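Long-range contact in tRNA (guanine(9)-N1)-methyltransferase (Schizosaccharomyces pombe, PDB 4JWF), which catalyses the S-adenosyl-L-methionine-dependent methylation of N1 of guanosine 9 in cytoplasmic tRNA, the part present here being its methyltransferase domain: residues 127-132 against 193-198. Residues are numbered along the deposited sequence; the frame is centred on the assembly and turned at random.
Sequences ITELDE and EYRDWE
Thr128 and Trp197 bring an irregular loop against a helix–helix junction, their CA atoms 8.5 Å apart, in the SPOUT-type methyltransferase domain of Trm10. Residues 127-132 belong to the connection between parallel strands 116-119 and 135-139; in 193-198, helix 181-194 ends, Arg195 leaves the helical conformation with positive phi, and Asp196 N-caps helix 197-204. The junction illustrates how an indole N-H can tie a backbone carbonyl of an irregular loop to a helix end. With CG anti to its carbonyl carbon (chi1 -75°), Trp197 gives its NE1 hydrogen to Thr128 O at 2.6 Å. The bond is nearly straight (166°); the acceptor lies in the indole plane, whereas NE1 stands above the carbonyl plane. Ile127 CG2 packs 3.9 Å from Trp197 CZ2, and Trp191 stacks on the indole from helix 181-194. A leucine in place of Trp197 would probably leave Thr128 O without this donor and open a gap beside Ile127. The Ile127 side chain lies about 4 Å from that of cofactor-binding Leu119 and about 7 Å from the bound S-adenosyl-L-homocysteine. At the exposed rim, Glu129 OE2 and Arg195 NH1 form a long salt bridge of 3.9 Å. Leu130 CD2 meets the indole edge, 4.4 Å from Trp197 CH2.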
loop_
_atom_site.group_PDB
_atom_site.type_symbol
_atom_site.label_atom_id
_atom_site.label_comp_id
_atom_site.label_asym_id
_atom_site.label_seq_id
_atom_site.Cartn_x
_atom_site.Cartn_y
_atom_site.Cartn_z
ATOM N N ILE A 127 -0.491 10.858 -9.303
ATOM C CA ILE A 127 0.858 10.691 -8.809
ATOM C C ILE A 127 1.756 10.454 -10.030
ATOM O O ILE A 127 1.495 9.566 -10.837
ATOM C CB ILE A 127 0.894 9.527 -7.758
ATOM C CG1 ILE A 127 1.691 9.905 -6.498
ATOM C CG2 ILE A 127 1.282 8.189 -8.377
ATOM C CD1 ILE A 127 3.171 10.077 -6.694
ATOM N N THR A 128 2.775 11.286 -10.202
ATOM C CA THR A 128 3.709 11.100 -11.315
ATOM C C THR A 128 5.056 10.577 -10.834
ATOM O O THR A 128 5.717 9.804 -11.523
ATOM C CB THR A 128 3.921 12.394 -12.144
ATOM O OG1 THR A 128 4.459 13.430 -11.312
ATOM C CG2 THR A 128 2.614 12.860 -12.768
ATOM N N GLU A 129 5.441 10.987 -9.633
ATOM C CA GLU A 129 6.754 10.681 -9.097
ATOM C C GLU A 129 6.660 10.480 -7.585
ATOM O O GLU A 129 5.913 11.191 -6.904
ATOM C CB GLU A 129 7.703 11.834 -9.434
ATOM C CG GLU A 129 9.152 11.639 -9.032
ATOM C CD GLU A 129 10.104 12.592 -9.755
ATOM O OE1 GLU A 129 9.727 13.139 -10.824
ATOM O OE2 GLU A 129 11.237 12.780 -9.246
ATOM N N LEU A 130 7.409 9.508 -7.066
ATOM C CA LEU A 130 7.455 9.272 -5.625
ATOM C C LEU A 130 8.608 10.051 -5.004
ATOM O O LEU A 130 9.742 9.955 -5.458
ATOM C CB LEU A 130 7.557 7.773 -5.302
ATOM C CG LEU A 130 6.569 6.778 -5.943
ATOM C CD1 LEU A 130 6.920 5.346 -5.546
ATOM C CD2 LEU A 130 5.112 7.089 -5.598
ATOM N N ASP A 131 8.308 10.842 -3.981
ATOM C CA ASP A 131 9.331 11.623 -3.284
ATOM C C ASP A 131 9.852 10.861 -2.077
ATOM O O ASP A 131 9.057 10.331 -1.285
ATOM C CB ASP A 131 8.766 12.956 -2.792
ATOM C CG ASP A 131 8.240 13.835 -3.908
ATOM O OD1 ASP A 131 8.477 13.522 -5.103
ATOM O OD2 ASP A 131 7.587 14.860 -3.568
ATOM N N GLU A 132 11.179 10.849 -1.923
ATOM C CA GLU A 132 11.853 10.186 -0.793
ATOM C C GLU A 132 11.407 10.708 0.584
ATOM O O GLU A 132 11.496 9.991 1.577
ATOM C CB GLU A 132 13.388 10.261 -0.930
ATOM C CG GLU A 132 14.000 9.415 -2.077
ATOM C CD GLU A 132 14.064 7.906 -1.783
ATOM O OE1 GLU A 132 14.567 7.508 -0.703
ATOM O OE2 GLU A 132 13.621 7.112 -2.650
ATOM N N GLU A 193 12.479 1.087 -8.596
ATOM C CA GLU A 193 13.470 0.296 -9.322
ATOM C C GLU A 193 13.666 0.777 -10.761
ATOM O O GLU A 193 14.793 0.964 -11.199
ATOM C CB GLU A 193 13.044 -1.180 -9.317
ATOM C CG GLU A 193 14.167 -2.200 -9.469
ATOM C CD GLU A 193 13.893 -3.494 -8.686
ATOM O OE1 GLU A 193 13.450 -3.419 -7.500
ATOM O OE2 GLU A 193 14.132 -4.584 -9.256
ATOM N N TYR A 194 12.566 0.969 -11.487
ATOM C CA TYR A 194 12.618 1.233 -12.929
ATOM C C TYR A 194 12.451 2.704 -13.258
ATOM O O TYR A 194 12.798 3.136 -14.360
ATOM C CB TYR A 194 11.557 0.421 -13.694
ATOM C CG TYR A 194 11.603 -1.074 -13.463
ATOM C CD1 TYR A 194 12.819 -1.753 -13.407
ATOM C CD2 TYR A 194 10.428 -1.813 -13.322
ATOM C CE1 TYR A 194 12.868 -3.124 -13.190
ATOM C CE2 TYR A 194 10.463 -3.191 -13.108
ATOM C CZ TYR A 194 11.685 -3.838 -13.046
ATOM O OH TYR A 194 11.746 -5.195 -12.830
ATOM N N ARG A 195 11.900 3.465 -12.312
ATOM C CA ARG A 195 11.569 4.883 -12.525
ATOM C C ARG A 195 10.744 5.054 -13.804
ATOM O O ARG A 195 10.796 6.090 -14.466
ATOM C CB ARG A 195 12.843 5.734 -12.550
ATOM C CG ARG A 195 13.532 5.857 -11.201
ATOM C CD ARG A 195 13.127 7.136 -10.522
ATOM N NE ARG A 195 13.599 7.207 -9.144
ATOM C CZ ARG A 195 13.688 8.335 -8.443
ATOM N NH1 ARG A 195 13.351 9.504 -8.995
ATOM N NH2 ARG A 195 14.129 8.298 -7.193
ATOM N N ASP A 196 9.988 4.010 -14.130
ATOM C CA ASP A 196 9.171 3.946 -15.329
ATOM C C ASP A 196 7.831 3.317 -14.959
ATOM O O ASP A 196 7.778 2.189 -14.462
ATOM C CB ASP A 196 9.889 3.111 -16.394
ATOM C CG ASP A 196 9.052 2.899 -17.649
ATOM O OD1 ASP A 196 9.452 3.405 -18.716
ATOM O OD2 ASP A 196 8.000 2.224 -17.585
ATOM N N TRP A 197 6.753 4.048 -15.215
ATOM C CA TRP A 197 5.417 3.598 -14.852
ATOM C C TRP A 197 4.912 2.424 -15.679
ATOM O O TRP A 197 4.437 1.437 -15.104
ATOM C CB TRP A 197 4.417 4.753 -14.882
ATOM C CG TRP A 197 4.561 5.680 -13.718
ATOM C CD1 TRP A 197 4.996 6.968 -13.753
ATOM C CD2 TRP A 197 4.274 5.388 -12.341
ATOM N NE1 TRP A 197 4.994 7.504 -12.490
ATOM C CE2 TRP A 197 4.557 6.556 -11.601
ATOM C CE3 TRP A 197 3.803 4.254 -11.661
ATOM C CZ2 TRP A 197 4.384 6.629 -10.211
ATOM C CZ3 TRP A 197 3.638 4.325 -10.274
ATOM C CH2 TRP A 197 3.928 5.507 -9.567
ATOM N N GLU A 198 5.013 2.520 -17.009
ATOM C CA GLU A 198 4.515 1.452 -17.891
ATOM C C GLU A 198 5.208 0.109 -17.645
ATOM O O GLU A 198 4.543 -0.921 -17.581
ATOM C CB GLU A 198 4.572 1.839 -19.379
ATOM C CG GLU A 198 4.140 0.700 -20.326
ATOM C CD GLU A 198 3.506 1.178 -21.631
ATOM O OE1 GLU A 198 4.072 2.085 -22.293
ATOM O OE2 GLU A 198 2.441 0.628 -22.001
#